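Side-chain contacts in 2-hydroxy-3-oxopropionate reductase (Polaromonas sp. JS666, PDB 4DLL), which probably reduces 2-hydroxy-3-oxopropionate (tartronate semialdehyde) to glycerate with a nicotinamide cofactor: residues A[99-102]-A[103-107]; A[124-128]-A[129-133]; A[218-222]-A[223-227]; A[232-236]-A[237-241]. One frame throughout, in Å; residues are numbered along the deposited sequence.

Contact 1 (A[99-102]-A[103-107])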
loop_
_atom_site.group_PDB
_atom_site.type_symbol
_atom_site.label_atom_id
_atom_site.label_comp_id
_atom_site.label_asym_id
_atom_site.label_seq_id
_atom_site.Cartn_x
_atom_site.Cartn_y
_atom_site.Cartn_z
ATOM N N ALA A 99 0.120 30.414 -1.825
ATOM C CA ALA A 99 0.038 31.803 -2.359
ATOM C C ALA A 99 -1.390 32.316 -2.384
ATOM O O ALA A 99 -1.690 33.432 -1.933
ATOM C CB ALA A 99 0.621 31.881 -3.787
ATOM N N VAL A 100 -2.262 31.491 -2.967
ATOM C CA VAL A 100 -3.698 31.792 -3.040
ATOM C C VAL A 100 -4.249 31.982 -1.633
ATOM O O VAL A 100 -4.969 32.955 -1.377
ATOM C CB VAL A 100 -4.493 30.682 -3.828
ATOM C CG1 VAL A 100 -5.970 31.055 -4.028
ATOM C CG2 VAL A 100 -3.862 30.417 -5.187
ATOM N N VAL A 101 -3.886 31.077 -0.714
ATOM C CA VAL A 101 -4.388 31.193 0.656
ATOM C C VAL A 101 -3.944 32.518 1.286
ATOM O O VAL A 101 -4.773 33.226 1.837
ATOM C CB VAL A 101 -4.068 29.978 1.547
ATOM C CG1 VAL A 101 -4.328 30.322 3.028
ATOM C CG2 VAL A 101 -4.945 28.835 1.176
ATOM N N GLN A 102 -2.662 32.867 1.147
ATOM C CA GLN A 102 -2.098 34.119 1.639
ATOM C C GLN A 102 -2.875 35.308 1.098
ATOM O O GLN A 102 -3.269 36.189 1.855
ATOM C CB GLN A 102 -0.623 34.198 1.227
ATOM C CG GLN A 102 -0.010 35.646 1.079
ATOM C CD GLN A 102 0.946 36.027 2.202
ATOM O OE1 GLN A 102 1.582 35.165 2.829
ATOM N NE2 GLN A 102 1.072 37.338 2.445
ATOM N N ASP A 103 -3.080 35.316 -0.222
ATOM C CA ASP A 103 -3.734 36.414 -0.913
ATOM C C ASP A 103 -5.149 36.600 -0.379
ATOM O O ASP A 103 -5.482 37.647 0.202
ATOM C CB ASP A 103 -3.770 36.156 -2.419
ATOM C CG ASP A 103 -4.192 37.384 -3.202
ATOM O OD1 ASP A 103 -3.295 38.158 -3.613
ATOM O OD2 ASP A 103 -5.416 37.605 -3.373
ATOM N N VAL A 104 -5.973 35.571 -0.532
ATOM C CA VAL A 104 -7.319 35.577 0.075
ATOM C C VAL A 104 -7.398 36.053 1.554
ATOM O O VAL A 104 -8.218 36.918 1.898
ATOM C CB VAL A 104 -8.038 34.226 -0.110
ATOM C CG1 VAL A 104 -9.446 34.290 0.483
ATOM C CG2 VAL A 104 -8.132 33.923 -1.581
ATOM N N LEU A 105 -6.535 35.504 2.408
ATOM C CA LEU A 105 -6.568 35.843 3.818
ATOM C C LEU A 105 -6.168 37.296 4.040
ATOM O O LEU A 105 -6.804 38.018 4.806
ATOM C CB LEU A 105 -5.616 34.925 4.599
ATOM C CG LEU A 105 -6.159 33.651 5.284
ATOM C CD1 LEU A 105 -5.000 32.927 5.959
ATOM C CD2 LEU A 105 -7.201 34.023 6.301
ATOM N N PHE A 106 -5.112 37.738 3.363
ATOM C CA PHE A 106 -4.560 39.059 3.651
ATOM C C PHE A 106 -4.767 40.077 2.525
ATOM O O PHE A 106 -5.344 41.122 2.771
ATOM C CB PHE A 106 -3.109 38.939 4.147
ATOM C CG PHE A 106 -2.955 37.919 5.254
ATOM C CD1 PHE A 106 -3.416 38.188 6.543
ATOM C CD2 PHE A 106 -2.398 36.668 4.993
ATOM C CE1 PHE A 106 -3.322 37.222 7.566
ATOM C CE2 PHE A 106 -2.298 35.692 6.012
ATOM C CZ PHE A 106 -2.772 35.963 7.287
ATOM N N ALA A 107 -4.373 39.782 1.290
ATOM C CA ALA A 107 -4.675 40.715 0.182
ATOM C C ALA A 107 -6.172 41.066 0.060
ATOM O O ALA A 107 -6.517 42.197 -0.322
ATOM C CB ALA A 107 -4.170 40.160 -1.158
#
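The Phe-106 ring leans back over the preceding helical turn, where its CD2 comes within 3.3 Å of Gln-102 O in an oblique approach. One ring face bears Leu-105 CB, 3.6 Å above the plane and displaced toward the rim. Gln-102 NE2 lies 4.4 Å from Phe-106 CD2, while Arg-137, from helix 128-140, makes a cation-pi interaction with the same ring. With CG beside its own backbone N and opposite the carbonyl carbon (chi1 -50°), Phe-106 turns its ring back to the residue four places earlier. An aromatic suits this position because it can meet the hydrocarbon part of the helix and a cation at once.

The helix backbone supplies the polar cohesion. Phe-106 N donates to Gln-102 O at 2.8 Å, while Leu-105 N reaches Val-101 O at 2.9 Å in a bond running close to the direction of the carbonyl. Asp-103 N and Val-104 N bond in the same i to i-4 pattern to Ala-99 O and Val-100 O.

On the buried side, Val-101 and Leu-105 lie alongside each other and point the same way, Val-101 CG1 meeting Leu-105 CD1 at 4.0 Å. Branched aliphatic groups are apt here, since Val-101 also rests on Ile-126 and Leu-105 on Phe-120 of strand 119-122. Val-100 and Val-104 touch more lightly, CG1 to CG2 at 4.3 Å. Such an apolar inner stripe belongs to an amphipathic helix packed on a sheet, here in the beta-alpha-beta crossover joining parallel strands 90-93 and 119-122 of the Rossmann-type domain.

Contact 2 (A[124-128]-A[129-133])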
loop_
_atom_site.group_PDB
_atom_site.type_symbol
_atom_site.label_atom_id
_atom_site.label_comp_id
_atom_site.label_asym_id
_atom_site.label_seq_id
_atom_site.Cartn_x
_atom_site.Cartn_y
_atom_site.Cartn_z
ATOM N N ALA A 124 -6.677 23.157 2.287
ATOM C CA ALA A 124 -5.726 23.254 1.146
ATOM C C ALA A 124 -4.401 22.443 1.395
ATOM O O ALA A 124 -3.993 22.225 2.539
ATOM C CB ALA A 124 -5.428 24.686 0.893
ATOM N N SER A 125 -3.756 21.932 0.349
ATOM C CA SER A 125 -2.400 21.374 0.533
ATOM C C SER A 125 -1.412 22.565 0.503
ATOM O O SER A 125 -1.417 23.390 -0.424
ATOM C CB SER A 125 -2.048 20.244 -0.492
ATOM O OG SER A 125 -2.456 18.931 -0.039
ATOM N N ILE A 126 -0.603 22.662 1.554
ATOM C CA ILE A 126 0.112 23.899 1.908
ATOM C C ILE A 126 1.256 23.411 2.780
ATOM O O ILE A 126 1.087 22.394 3.463
ATOM C CB ILE A 126 -0.886 24.887 2.632
ATOM C CG1 ILE A 126 -1.314 25.982 1.672
ATOM C CG2 ILE A 126 -0.326 25.562 3.880
ATOM C CD1 ILE A 126 -1.938 27.166 2.378
ATOM N N THR A 127 2.427 24.060 2.748
ATOM C CA THR A 127 3.609 23.469 3.432
ATOM C C THR A 127 3.443 23.631 4.913
ATOM O O THR A 127 2.853 24.631 5.325
ATOM C CB THR A 127 4.947 24.133 3.002
ATOM O OG1 THR A 127 4.819 25.563 3.075
ATOM C CG2 THR A 127 5.316 23.697 1.547
ATOM N N PRO A 128 3.960 22.693 5.723
ATOM C CA PRO A 128 3.797 22.950 7.155
ATOM C C PRO A 128 4.383 24.332 7.583
ATOM O O PRO A 128 3.781 25.014 8.430
ATOM C CB PRO A 128 4.521 21.777 7.818
ATOM C CG PRO A 128 4.642 20.729 6.809
ATOM C CD PRO A 128 4.703 21.450 5.466
ATOM N N ARG A 129 5.475 24.789 6.918
ATOM C CA ARG A 129 6.034 26.145 7.151
ATOM C C ARG A 129 4.967 27.213 6.908
ATOM O O ARG A 129 4.754 28.098 7.739
ATOM C CB ARG A 129 7.281 26.420 6.307
ATOM C CG ARG A 129 8.015 27.733 6.705
ATOM C CD ARG A 129 8.950 28.227 5.583
ATOM N NE ARG A 129 8.222 28.796 4.434
ATOM C CZ ARG A 129 7.538 29.952 4.431
ATOM N NH1 ARG A 129 7.427 30.723 5.523
ATOM N NH2 ARG A 129 6.938 30.347 3.317
ATOM N N GLU A 130 4.258 27.084 5.799
ATOM C CA GLU A 130 3.150 27.983 5.520
ATOM C C GLU A 130 2.009 27.899 6.531
ATOM O O GLU A 130 1.465 28.940 6.932
ATOM C CB GLU A 130 2.611 27.736 4.119
ATOM C CG GLU A 130 3.376 28.476 3.025
ATOM C CD GLU A 130 3.043 27.957 1.637
ATOM O OE1 GLU A 130 3.000 26.726 1.431
ATOM O OE2 GLU A 130 2.830 28.786 0.739
ATOM N N ALA A 131 1.640 26.673 6.928
ATOM C CA ALA A 131 0.607 26.507 7.975
ATOM C C ALA A 131 1.032 27.210 9.261
ATOM O O ALA A 131 0.195 27.889 9.857
ATOM C CB ALA A 131 0.273 25.021 8.248
ATOM N N ARG A 132 2.282 27.037 9.706
ATOM C CA ARG A 132 2.720 27.689 10.970
ATOM C C ARG A 132 2.705 29.239 10.888
ATOM O O ARG A 132 2.264 29.904 11.836
ATOM C CB ARG A 132 4.093 27.163 11.496
ATOM C CG ARG A 132 4.138 25.661 11.906
ATOM C CD ARG A 132 5.512 25.237 12.433
ATOM N NE ARG A 132 6.587 25.569 11.495
ATOM C CZ ARG A 132 7.106 24.753 10.560
ATOM N NH1 ARG A 132 6.678 23.494 10.403
ATOM N NH2 ARG A 132 8.097 25.211 9.772
ATOM N N ASP A 133 3.194 29.771 9.759
ATOM C CA ASP A 133 3.135 31.189 9.373
ATOM C C ASP A 133 1.703 31.766 9.380
ATOM O O ASP A 133 1.433 32.828 9.976
ATOM C CB ASP A 133 3.841 31.334 8.013
ATOM C CG ASP A 133 3.816 32.752 7.427
ATOM O OD1 ASP A 133 4.019 33.746 8.169
ATOM O OD2 ASP A 133 3.663 32.878 6.172
#
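Thr-127 and Glu-130 exchange hydrogen bonds in both directions at the start of helix 128-140. The Thr-127 hydroxyl accepts from Glu-130 N at 3.2 Å, and in return Thr-127 N gives a nearly straight bond (170°) to Glu-130 OE1 at 3.0 Å. The hydroxyl also donates to Glu-130 OE1, at 2.7 Å, so one carboxylate oxygen takes two donors, both on its anti side but out of the carboxylate plane, the hydroxyl more so (31°). Thr-127 can do this because OG1 sits between its backbone N and carbonyl carbon (chi1 49°), facing the first turn. Were Glu-130 an alanine, Thr-127 N would probably lose its acceptor and the hydroxyl would be freer to turn. Backbone bonds from Ala-131 N to Thr-127 O and from Arg-132 N to Pro-128 O continue the helix.

In apolar packing, Ile-126 CG2 lies 3.7 Å from Glu-130 CB, the two side chains crossing at about a right angle.

The Arg-132 guanidinium turns one face toward Pro-128, a residue well suited to a first helical turn that needs no donor from it; NH1 lies 3.8 Å from Pro-128 CB, while NH2 forms a salt bridge with Glu-278. Together Thr-127 and Glu-130 make a capping box, which opens the helix following strand 119-122 of the Rossmann-type domain.

Contact 3 (A[218-222]-A[223-227]); sequences LFATK and GGADM
Phe-219 reaches the following segment through its backbone: its O accepts from Gly-223 N at 3.1 Å, among the last i to i-4 bonds of helix 194-222. Its side chain turns the other way, onto Ala-272 of the second subunit.

Ala-220 comes next, and its methyl carries the apolar contact, CB lying 3.9 Å from Ala-225 CB as the chain folds back past the helix end. Both methyls also pack on Val-230 of helix 227-234, so a small residue fits each of them. The fit is close: Ala-225 CB stands just 3.0 Å from Ala-220 O.

Thr-221 serves the turn with its carbonyl, which takes Gly-224 N at 2.8 Å. The N-H comes from above the carbonyl plane, 62° out of it, as the chain leaves helical geometry. With OG1 opposite the carbonyl carbon and next to its own N (chi1 -56°), the hydroxyl is turned back along the helix to Leu-217 O, so it is satisfied within the helix.

Lys-222 completes the helix and packs its bent aliphatic chain against Phe-281 of the second subunit. Beyond it, Gly-223 fits without strain where a beta carbon would lie tight against Ala-220 O, and Gly-224 takes positive phi (77°), which glycine accepts most readily. Asp-226 then N-caps helix 227-234, its OD2 accepting from Lys-229 N.

The chemistry is therefore backbone hydrogen bonding plus a small methyl-to-methyl contact: the reversal rests on two glycines and two alanines, and the larger side chains are left to face the second subunit and neighbouring helices.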
loop_
_atom_site.group_PDB
_atom_site.type_symbol
_atom_site.label_atom_id
_atom_site.label_comp_id
_atom_site.label_asym_id
_atom_site.label_seq_id
_atom_site.Cartn_x
_atom_site.Cartn_y
_atom_site.Cartn_z
ATOM N N LEU A 218 3.369 -4.178 -14.582
ATOM C CA LEU A 218 4.030 -4.227 -15.869
ATOM C C LEU A 218 5.016 -5.402 -15.960
ATOM O O LEU A 218 5.066 -6.082 -16.965
ATOM C CB LEU A 218 4.714 -2.899 -16.201
ATOM C CG LEU A 218 3.735 -1.815 -16.652
ATOM C CD1 LEU A 218 4.201 -0.438 -16.205
ATOM C CD2 LEU A 218 3.547 -1.871 -18.169
ATOM N N PHE A 219 5.819 -5.600 -14.929
ATOM C CA PHE A 219 6.712 -6.731 -14.835
ATOM C C PHE A 219 5.935 -8.032 -15.083
ATOM O O PHE A 219 6.325 -8.857 -15.910
ATOM C CB PHE A 219 7.373 -6.740 -13.456
ATOM C CG PHE A 219 8.126 -7.999 -13.143
ATOM C CD1 PHE A 219 9.452 -8.158 -13.553
ATOM C CD2 PHE A 219 7.511 -9.034 -12.441
ATOM C CE1 PHE A 219 10.138 -9.312 -13.267
ATOM C CE2 PHE A 219 8.200 -10.207 -12.158
ATOM C CZ PHE A 219 9.524 -10.344 -12.561
ATOM N N ALA A 220 4.835 -8.215 -14.374
ATOM C CA ALA A 220 4.055 -9.438 -14.525
ATOM C C ALA A 220 3.626 -9.618 -15.988
ATOM O O ALA A 220 3.795 -10.684 -16.574
ATOM C CB ALA A 220 2.865 -9.408 -13.626
ATOM N N THR A 221 3.150 -8.536 -16.579
ATOM C CA THR A 221 2.661 -8.497 -17.933
ATOM C C THR A 221 3.740 -8.705 -19.006
ATOM O O THR A 221 3.497 -9.507 -19.894
ATOM C CB THR A 221 1.871 -7.200 -18.149
ATOM O OG1 THR A 221 0.833 -7.161 -17.160
ATOM C CG2 THR A 221 1.253 -7.147 -19.522
ATOM N N LYS A 222 4.895 -8.029 -18.958
ATOM C CA LYS A 222 5.973 -8.356 -19.908
ATOM C C LYS A 222 6.259 -9.863 -19.817
ATOM O O LYS A 222 6.540 -10.512 -20.826
ATOM C CB LYS A 222 7.290 -7.594 -19.674
ATOM C CG LYS A 222 7.167 -6.105 -19.439
ATOM C CD LYS A 222 7.372 -5.120 -20.679
ATOM C CE LYS A 222 6.768 -3.650 -20.369
ATOM N NZ LYS A 222 5.389 -3.915 -20.171
ATOM N N GLY A 223 6.142 -10.410 -18.603
ATOM C CA GLY A 223 6.343 -11.844 -18.342
ATOM C C GLY A 223 5.228 -12.791 -18.819
ATOM O O GLY A 223 5.316 -14.019 -18.601
ATOM N N GLY A 224 4.207 -12.235 -19.486
ATOM C CA GLY A 224 3.100 -13.015 -20.074
ATOM C C GLY A 224 2.086 -13.470 -19.033
ATOM O O GLY A 224 1.770 -14.673 -18.929
ATOM N N ALA A 225 1.585 -12.492 -18.262
ATOM C CA ALA A 225 0.750 -12.756 -17.096
ATOM C C ALA A 225 -0.664 -12.198 -17.135
ATOM O O ALA A 225 -1.549 -12.801 -16.513
ATOM C CB ALA A 225 1.445 -12.327 -15.835
ATOM N N ASP A 226 -0.901 -11.092 -17.853
ATOM C CA ASP A 226 -2.234 -10.416 -17.847
ATOM C C ASP A 226 -2.573 -9.745 -16.507
ATOM O O ASP A 226 -2.806 -10.373 -15.444
ATOM C CB ASP A 226 -3.398 -11.299 -18.407
ATOM C CG ASP A 226 -4.722 -11.212 -17.574
ATOM O OD1 ASP A 226 -5.617 -10.376 -17.856
ATOM O OD2 ASP A 226 -4.891 -12.051 -16.654
HETATM N N MSE A 227 -2.614 -8.435 -16.603
HETATM C CA MSE A 227 -2.755 -7.588 -15.464
HETATM C C MSE A 227 -3.944 -7.848 -14.579
HETATM O O MSE A 227 -3.821 -7.748 -13.344
HETATM C CB MSE A 227 -2.826 -6.186 -15.966
HETATM C CG MSE A 227 -1.468 -5.699 -16.353
HETATM SE SE MSE A 227 -1.522 -3.783 -16.324
HETATM C CE MSE A 227 -2.774 -3.552 -14.890
#

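Contact 4 (A[232-236]-A[237-241])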
loop_
_atom_site.group_PDB
_atom_site.type_symbol
_atom_site.label_atom_id
_atom_site.label_comp_id
_atom_site.label_asym_id
_atom_site.label_seq_id
_atom_site.Cartn_x
_atom_site.Cartn_y
_atom_site.Cartn_z
ATOM N N GLU A 232 -6.143 -9.699 -9.257
ATOM C CA GLU A 232 -7.142 -10.530 -8.597
ATOM C C GLU A 232 -6.483 -11.534 -7.669
ATOM O O GLU A 232 -7.116 -11.996 -6.690
ATOM C CB GLU A 232 -7.982 -11.321 -9.624
ATOM C CG GLU A 232 -9.273 -11.989 -9.008
ATOM C CD GLU A 232 -9.920 -13.051 -9.914
ATOM O OE1 GLU A 232 -9.673 -13.049 -11.153
ATOM O OE2 GLU A 232 -10.668 -13.901 -9.365
ATOM N N ALA A 233 -5.250 -11.927 -8.020
ATOM C CA ALA A 233 -4.528 -12.999 -7.285
ATOM C C ALA A 233 -3.934 -12.465 -5.992
ATOM O O ALA A 233 -4.128 -13.044 -4.911
ATOM C CB ALA A 233 -3.446 -13.660 -8.164
ATOM N N ILE A 234 -3.238 -11.343 -6.098
ATOM C CA ILE A 234 -2.658 -10.697 -4.916
ATOM C C ILE A 234 -3.635 -9.911 -4.010
ATOM O O ILE A 234 -3.222 -9.408 -2.956
ATOM C CB ILE A 234 -1.473 -9.793 -5.344
ATOM C CG1 ILE A 234 -1.983 -8.496 -5.957
ATOM C CG2 ILE A 234 -0.559 -10.580 -6.363
ATOM C CD1 ILE A 234 -0.875 -7.608 -6.570
ATOM N N THR A 235 -4.922 -9.845 -4.370
ATOM C CA THR A 235 -5.911 -9.123 -3.554
ATOM C C THR A 235 -6.128 -9.915 -2.246
ATOM O O THR A 235 -6.431 -11.103 -2.298
ATOM C CB THR A 235 -7.261 -8.842 -4.359
ATOM O OG1 THR A 235 -7.095 -7.742 -5.283
ATOM C CG2 THR A 235 -8.548 -8.616 -3.438
ATOM N N GLY A 236 -5.936 -9.275 -1.095
ATOM C CA GLY A 236 -6.203 -9.931 0.161
ATOM C C GLY A 236 -4.986 -10.543 0.822
ATOM O O GLY A 236 -5.121 -11.210 1.845
ATOM N N GLY A 237 -3.816 -10.322 0.222
ATOM C CA GLY A 237 -2.518 -10.735 0.762
ATOM C C GLY A 237 -1.689 -9.526 1.192
ATOM O O GLY A 237 -2.232 -8.416 1.382
ATOM N N PHE A 238 -0.377 -9.720 1.332
ATOM C CA PHE A 238 0.482 -8.679 1.859
ATOM C C PHE A 238 0.621 -7.537 0.853
ATOM O O PHE A 238 0.993 -6.425 1.232
ATOM C CB PHE A 238 1.879 -9.233 2.182
ATOM C CG PHE A 238 1.968 -10.003 3.494
ATOM C CD1 PHE A 238 0.822 -10.413 4.169
ATOM C CD2 PHE A 238 3.203 -10.329 4.018
ATOM C CE1 PHE A 238 0.918 -11.125 5.413
ATOM C CE2 PHE A 238 3.314 -11.039 5.242
ATOM C CZ PHE A 238 2.163 -11.448 5.933
ATOM N N ALA A 239 0.321 -7.788 -0.413
ATOM C CA ALA A 239 0.514 -6.733 -1.419
ATOM C C ALA A 239 -0.748 -5.870 -1.541
ATOM O O ALA A 239 -0.815 -4.974 -2.377
ATOM C CB ALA A 239 0.883 -7.304 -2.756
ATOM N N ASP A 240 -1.758 -6.149 -0.730
ATOM C CA ASP A 240 -3.017 -5.460 -0.959
ATOM C C ASP A 240 -2.996 -4.066 -0.341
ATOM O O ASP A 240 -2.378 -3.875 0.696
ATOM C CB ASP A 240 -4.201 -6.268 -0.403
ATOM C CG ASP A 240 -5.509 -5.838 -1.002
ATOM O OD1 ASP A 240 -5.520 -5.045 -2.018
ATOM O OD2 ASP A 240 -6.520 -6.312 -0.457
ATOM N N SER A 241 -3.646 -3.104 -1.001
ATOM C CA SER A 241 -3.663 -1.715 -0.547
ATOM C C SER A 241 -4.848 -0.930 -1.138
ATOM O O SER A 241 -5.487 -1.394 -2.086
ATOM C CB SER A 241 -2.375 -1.041 -0.935
ATOM O OG SER A 241 -2.389 -0.678 -2.307
HETATM O O HOH W 1 -0.683 -10.125 -1.723
#
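Two beta turns in succession lead the chain away from helix 227-234: a type II turn from Ile-234 to Gly-237, closed by a weak bond from Gly-237 N to Ile-234 O (3.4 Å), and a type I turn from Gly-237 to Asp-240, closed by Asp-240 N on Gly-237 O (3.1 Å). Gly-236 takes the third place of the first turn with phi 96°, where a beta carbon would be pressed against the preceding carbonyl oxygen.

Asp-240 bridges the two turns. Its CG lies opposite the backbone N (chi1 -161°), which brings the carboxylate back to the first turn, and OD2 accepts a weak, bent bond from Gly-236 N at 3.1 Å. The other oxygen, OD1, takes another weak bond, from Ser-241 N at 2.9 Å. A leucine in place of Asp-240 would probably leave the Gly-236 and Ser-241 amides without these acceptors and the second turn less firmly fixed against the first.

Ile-234 adds the apolar side, its CD1 touching Ala-239 CB at 4.2 Å. A water lies between the turns, donating to Ile-234 O and accepting from Ala-239 N, each at 2.9 Å. Thr-235 points away from the second turn, and its hydroxyl bonds to Lys-231 O.

The two turns are thus joined by weak polar links, a bridging water and a small apolar contact, while the carbonyls of Thr-235 and Gly-236 serve the dimer interface, accepting from Arg-185 and Arg-242 of the second subunit respectively.

How the contacts relate
Contacts 1 and 2 come first along the chain and contacts 3 and 4 later, a division that follows the two domains. Contacts 1 and 2 lie in the Rossmann-type domain, their centres 12 Å apart; helices 98-107 and 128-140 precede and follow strand 119-122, and Val-101 CB meets Ile-126 CD1 at 3.6 Å. Contacts 3 and 4, with centres 16 Å apart, mark the start and end of helix 227-234 and do not touch each other. They lie on the opposite side of the chain's centre, 35 to 48 Å from the first pair between centres, and both meet the second subunit. One pair thus belongs to the probable cofactor-binding domain, the other to the dimer interface.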